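Local coordinates for protein DNA polymerase III beta subunit (Streptococcus pyogenes, PDB 2AVT) that probably forms a ring-shaped sliding clamp that encircles DNA and holds the replicative polymerase on its template, at residues Phe151-Leu155 against Val178-Ser182; Val201-Ser207 against Thr242-Glu246. All blocks are in the same frame, centred on the assembly; numbering follows the deposited sequence.

Contact 1: residues Phe151-Leu155 against Val178-Ser182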
# COMPACT_ATOMS: atom_id res chain seq x y z
N PHE A 151 -7.65 -1.51 20.17
CA PHE A 151 -8.66 -1.85 19.17
C PHE A 151 -10.11 -1.90 19.67
O PHE A 151 -11.04 -1.73 18.88
CB PHE A 151 -8.31 -3.20 18.54
CG PHE A 151 -8.51 -4.37 19.46
CD1 PHE A 151 -9.74 -5.01 19.54
CD2 PHE A 151 -7.47 -4.82 20.26
CE1 PHE A 151 -9.93 -6.07 20.41
CE2 PHE A 151 -7.65 -5.88 21.13
CZ PHE A 151 -8.89 -6.51 21.21
N ALA A 152 -10.30 -2.13 20.97
CA ALA A 152 -11.65 -2.23 21.52
C ALA A 152 -12.35 -0.89 21.75
O ALA A 152 -13.57 -0.84 21.89
CB ALA A 152 -11.62 -3.03 22.82
N ALA A 153 -11.59 0.20 21.79
CA ALA A 153 -12.17 1.52 22.01
C ALA A 153 -13.10 1.90 20.86
O ALA A 153 -13.02 1.34 19.76
CB ALA A 153 -11.07 2.56 22.15
N SER A 154 -13.99 2.85 21.13
CA SER A 154 -14.95 3.31 20.13
C SER A 154 -14.36 4.38 19.22
O SER A 154 -13.54 5.20 19.64
CB SER A 154 -16.20 3.86 20.82
OG SER A 154 -17.17 4.27 19.86
N LEU A 155 -14.80 4.38 17.96
CA LEU A 155 -14.35 5.34 16.97
C LEU A 155 -15.35 6.49 16.89
O LEU A 155 -15.00 7.62 16.55
CB LEU A 155 -14.25 4.67 15.60
CG LEU A 155 -13.23 3.54 15.51
CD1 LEU A 155 -13.36 2.82 14.18
CD2 LEU A 155 -11.83 4.11 15.68
N VAL A 178 -8.49 -0.67 30.44
CA VAL A 178 -9.70 -1.19 29.81
C VAL A 178 -10.21 -0.28 28.69
O VAL A 178 -10.06 0.94 28.74
CB VAL A 178 -10.85 -1.36 30.83
CG1 VAL A 178 -11.31 -0.01 31.33
CG2 VAL A 178 -12.01 -2.11 30.18
N ALA A 179 -10.80 -0.90 27.67
CA ALA A 179 -11.36 -0.17 26.53
C ALA A 179 -12.58 -0.93 26.05
O ALA A 179 -12.60 -2.16 26.09
CB ALA A 179 -10.33 -0.06 25.40
N THR A 180 -13.59 -0.20 25.59
CA THR A 180 -14.82 -0.80 25.11
C THR A 180 -15.56 0.10 24.13
O THR A 180 -15.39 1.32 24.11
CB THR A 180 -15.77 -1.12 26.29
OG1 THR A 180 -16.93 -1.79 25.79
CG2 THR A 180 -16.20 0.14 27.00
N ASP A 181 -16.39 -0.54 23.31
CA ASP A 181 -17.20 0.14 22.31
C ASP A 181 -18.66 -0.18 22.63
O ASP A 181 -19.51 -0.15 21.74
CB ASP A 181 -16.85 -0.37 20.91
CG ASP A 181 -17.23 -1.82 20.71
OD1 ASP A 181 -17.31 -2.54 21.72
OD2 ASP A 181 -17.44 -2.24 19.55
N SER A 182 -18.94 -0.51 23.89
CA SER A 182 -20.28 -0.87 24.36
C SER A 182 -20.90 -1.92 23.45
O SER A 182 -22.11 -1.95 23.22
CB SER A 182 -21.18 0.36 24.41
OG SER A 182 -21.42 0.88 23.11

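Contact 2: residues Val201-Ser207 against Thr242-Glu246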
# COMPACT_ATOMS: atom_id res chain seq x y z
N VAL A 201 -6.90 7.88 34.12
CA VAL A 201 -7.07 8.67 32.91
C VAL A 201 -7.64 7.87 31.76
O VAL A 201 -7.83 6.66 31.85
CB VAL A 201 -5.71 9.26 32.44
CG1 VAL A 201 -5.15 10.18 33.50
CG2 VAL A 201 -4.73 8.13 32.15
N VAL A 202 -7.93 8.58 30.67
CA VAL A 202 -8.46 7.97 29.47
C VAL A 202 -7.59 8.53 28.36
O VAL A 202 -7.51 9.75 28.18
CB VAL A 202 -9.93 8.36 29.24
CG1 VAL A 202 -10.45 7.71 27.97
CG2 VAL A 202 -10.78 7.93 30.44
N LEU A 203 -6.92 7.65 27.63
CA LEU A 203 -6.02 8.06 26.56
C LEU A 203 -6.55 7.64 25.20
O LEU A 203 -6.86 6.46 24.98
CB LEU A 203 -4.64 7.43 26.78
CG LEU A 203 -3.49 8.11 26.04
CD1 LEU A 203 -3.41 9.55 26.53
CD2 LEU A 203 -2.19 7.40 26.31
N PRO A 204 -6.67 8.60 24.27
CA PRO A 204 -7.17 8.32 22.92
C PRO A 204 -6.43 7.11 22.37
O PRO A 204 -5.20 7.07 22.39
CB PRO A 204 -6.84 9.61 22.16
CG PRO A 204 -6.93 10.65 23.20
CD PRO A 204 -6.23 10.00 24.38
N SER A 205 -7.17 6.12 21.89
CA SER A 205 -6.56 4.90 21.39
C SER A 205 -5.54 5.10 20.27
O SER A 205 -4.53 4.40 20.22
CB SER A 205 -7.64 3.92 20.93
OG SER A 205 -8.53 4.54 20.03
N LYS A 206 -5.80 6.04 19.37
CA LYS A 206 -4.86 6.26 18.28
C LYS A 206 -3.52 6.72 18.82
O LYS A 206 -2.47 6.34 18.32
CB LYS A 206 -5.40 7.29 17.28
CG LYS A 206 -4.55 7.38 16.02
CD LYS A 206 -5.23 8.21 14.94
CE LYS A 206 -4.59 7.94 13.58
NZ LYS A 206 -4.64 6.48 13.25
N SER A 207 -3.57 7.54 19.86
CA SER A 207 -2.36 8.06 20.47
C SER A 207 -1.50 6.93 21.03
O SER A 207 -0.28 7.03 21.06
CB SER A 207 -2.72 9.06 21.57
OG SER A 207 -3.44 10.16 21.04
N THR A 242 0.70 13.21 25.14
CA THR A 242 -0.60 12.88 24.60
C THR A 242 -1.70 13.62 25.35
O THR A 242 -1.69 13.67 26.58
CB THR A 242 -0.92 11.39 24.71
OG1 THR A 242 0.15 10.62 24.14
CG2 THR A 242 -2.21 11.10 23.97
N ARG A 243 -2.65 14.18 24.59
CA ARG A 243 -3.78 14.89 25.17
C ARG A 243 -4.70 13.86 25.81
O ARG A 243 -4.88 12.77 25.27
CB ARG A 243 -4.50 15.67 24.07
CG ARG A 243 -5.92 16.12 24.39
CD ARG A 243 -6.45 16.98 23.24
NE ARG A 243 -7.90 17.15 23.26
CZ ARG A 243 -8.78 16.18 23.00
NH1 ARG A 243 -10.08 16.44 23.03
NH2 ARG A 243 -8.36 14.96 22.70
N LEU A 244 -5.29 14.21 26.95
CA LEU A 244 -6.19 13.30 27.65
C LEU A 244 -7.66 13.58 27.39
O LEU A 244 -8.06 14.73 27.20
CB LEU A 244 -5.94 13.37 29.16
CG LEU A 244 -4.57 12.93 29.70
CD1 LEU A 244 -4.55 13.10 31.20
CD2 LEU A 244 -4.29 11.49 29.32
N LEU A 245 -8.47 12.52 27.37
CA LEU A 245 -9.90 12.67 27.17
C LEU A 245 -10.50 12.94 28.55
O LEU A 245 -10.34 12.14 29.47
CB LEU A 245 -10.49 11.41 26.56
CG LEU A 245 -10.07 11.14 25.11
CD1 LEU A 245 -10.50 9.75 24.68
CD2 LEU A 245 -10.68 12.21 24.20
N GLU A 246 -11.16 14.08 28.71
CA GLU A 246 -11.76 14.43 29.99
C GLU A 246 -13.14 13.82 30.11
O GLU A 246 -13.78 13.48 29.11
CB GLU A 246 -11.87 15.94 30.16
CG GLU A 246 -10.56 16.69 29.99
CD GLU A 246 -10.68 18.15 30.38
OE1 GLU A 246 -11.70 18.78 30.03
OE2 GLU A 246 -9.74 18.67 31.02
O HOH W 1 -8.46 11.55 31.24

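Contact 1: residues Phe151-Leu155 against Val178-Ser182
Small side chains let two pieces of backbone pack closely, as where Phe151-Leu155 meets Val178-Ser182. The apolar part is slight: Ala179, with its CA-CB bond toward the other segment, sets its CB 4.1 Å from Ala152 CB and 4.2 Å from Ala153 CB. Methyl groups this short let the main chains approach, so that the CA atoms of Ala153 and Thr180 are 4.7 Å apart. Backbone packing follows. Ala152 O lies 3.1 Å from Thr180 C and 3.2 Å from Asp181 N, but the N-H of Asp181 is poorly directed at that oxygen, so the pair is not a hydrogen bond. The polar side chains work locally instead. Thr180 OG1 accepts from Ser182 N at 3.0 Å, an ST turn that shapes the bend leaving strand 174-180, and also hydrogen-bonds to the backbone O of Arg184. Asp181 OD2 forms a salt bridge with Arg184 NH1, on the next strand of the hairpin. In the central clamp domain, the loop after helix 139-149 thus packs on the turn of hairpin 174-180/184-191, Ala152 also touching Ser186, while Phe151 and Asp181 reach Glu336 and Tyr333 of helix 331-339 in the C-terminal domain.

Contact 2: residues Val201-Ser207 against Thr242-Glu246
Two leucines just beyond strand 238-243 pack beside the end of strand 199-204 and the helix that follows it, where Val201-Ser207 faces Thr242-Glu246. Leu245, its CA-CB bond directed toward the partner segment, fits between two side chains: its CD1 is 3.9 Å from Val202 CG1 and its CG is 3.7 Å from Pro204 CG. Leu244 serves the neighbouring pair, with CD1 3.8 Å from Val201 CG1 and CD2 3.5 Å from Leu203 CD1. Leu203, although its CA-CB bond points away, swings its tip back to join Leu244 and the methyl of Thr242, and Ile231 of strand 230-234 adds to this apolar cluster. Such packing reflects the clamp domain, built from two beta-alpha-beta-beta-beta repeats: here the first strand and helix of the second repeat, 199-204 and 205-214, meet the end of its last strand, 238-243. Since those strands belong to different sheets, the contact bridges the two layers. Pro204 stands at the N-cap position of the helix, its CD 3.2 Å from Arg243 O, and on the first turn Ser207 faces Thr242. Toward the polar edge the register runs in opposite directions, with Val202 opposite Leu245, and a direct hydrogen bond joins Leu245 N to Val202 O at 3.0 Å. The complementary pair, Val202 N and Leu245 O, stands 4.5 Å apart, and a water fills the gap, accepting from Val202 N at 3.1 Å and donating to Leu245 O at 2.6 Å.

How the contacts relate
Chain order shows one contact in each of two successive repeats of a clamp domain. After helix 139-149 the chain enters contact 1, passes through strand 164-170 and returns along strand 174-180, closing a loop of 22 intervening residues within the first repeat. Contact 2 opens only afterwards, at strand 199-204, and closes a longer loop when the chain comes back at the end of strand 238-243, so the two are in series, neither nested nor crossed. Strands 174-180 and 199-204 share one sheet, both flanking strand 164-170; contact 2 links that sheet to the second. The contacts touch where Ala153 CB packs 3.9 Å from Ser205 OG.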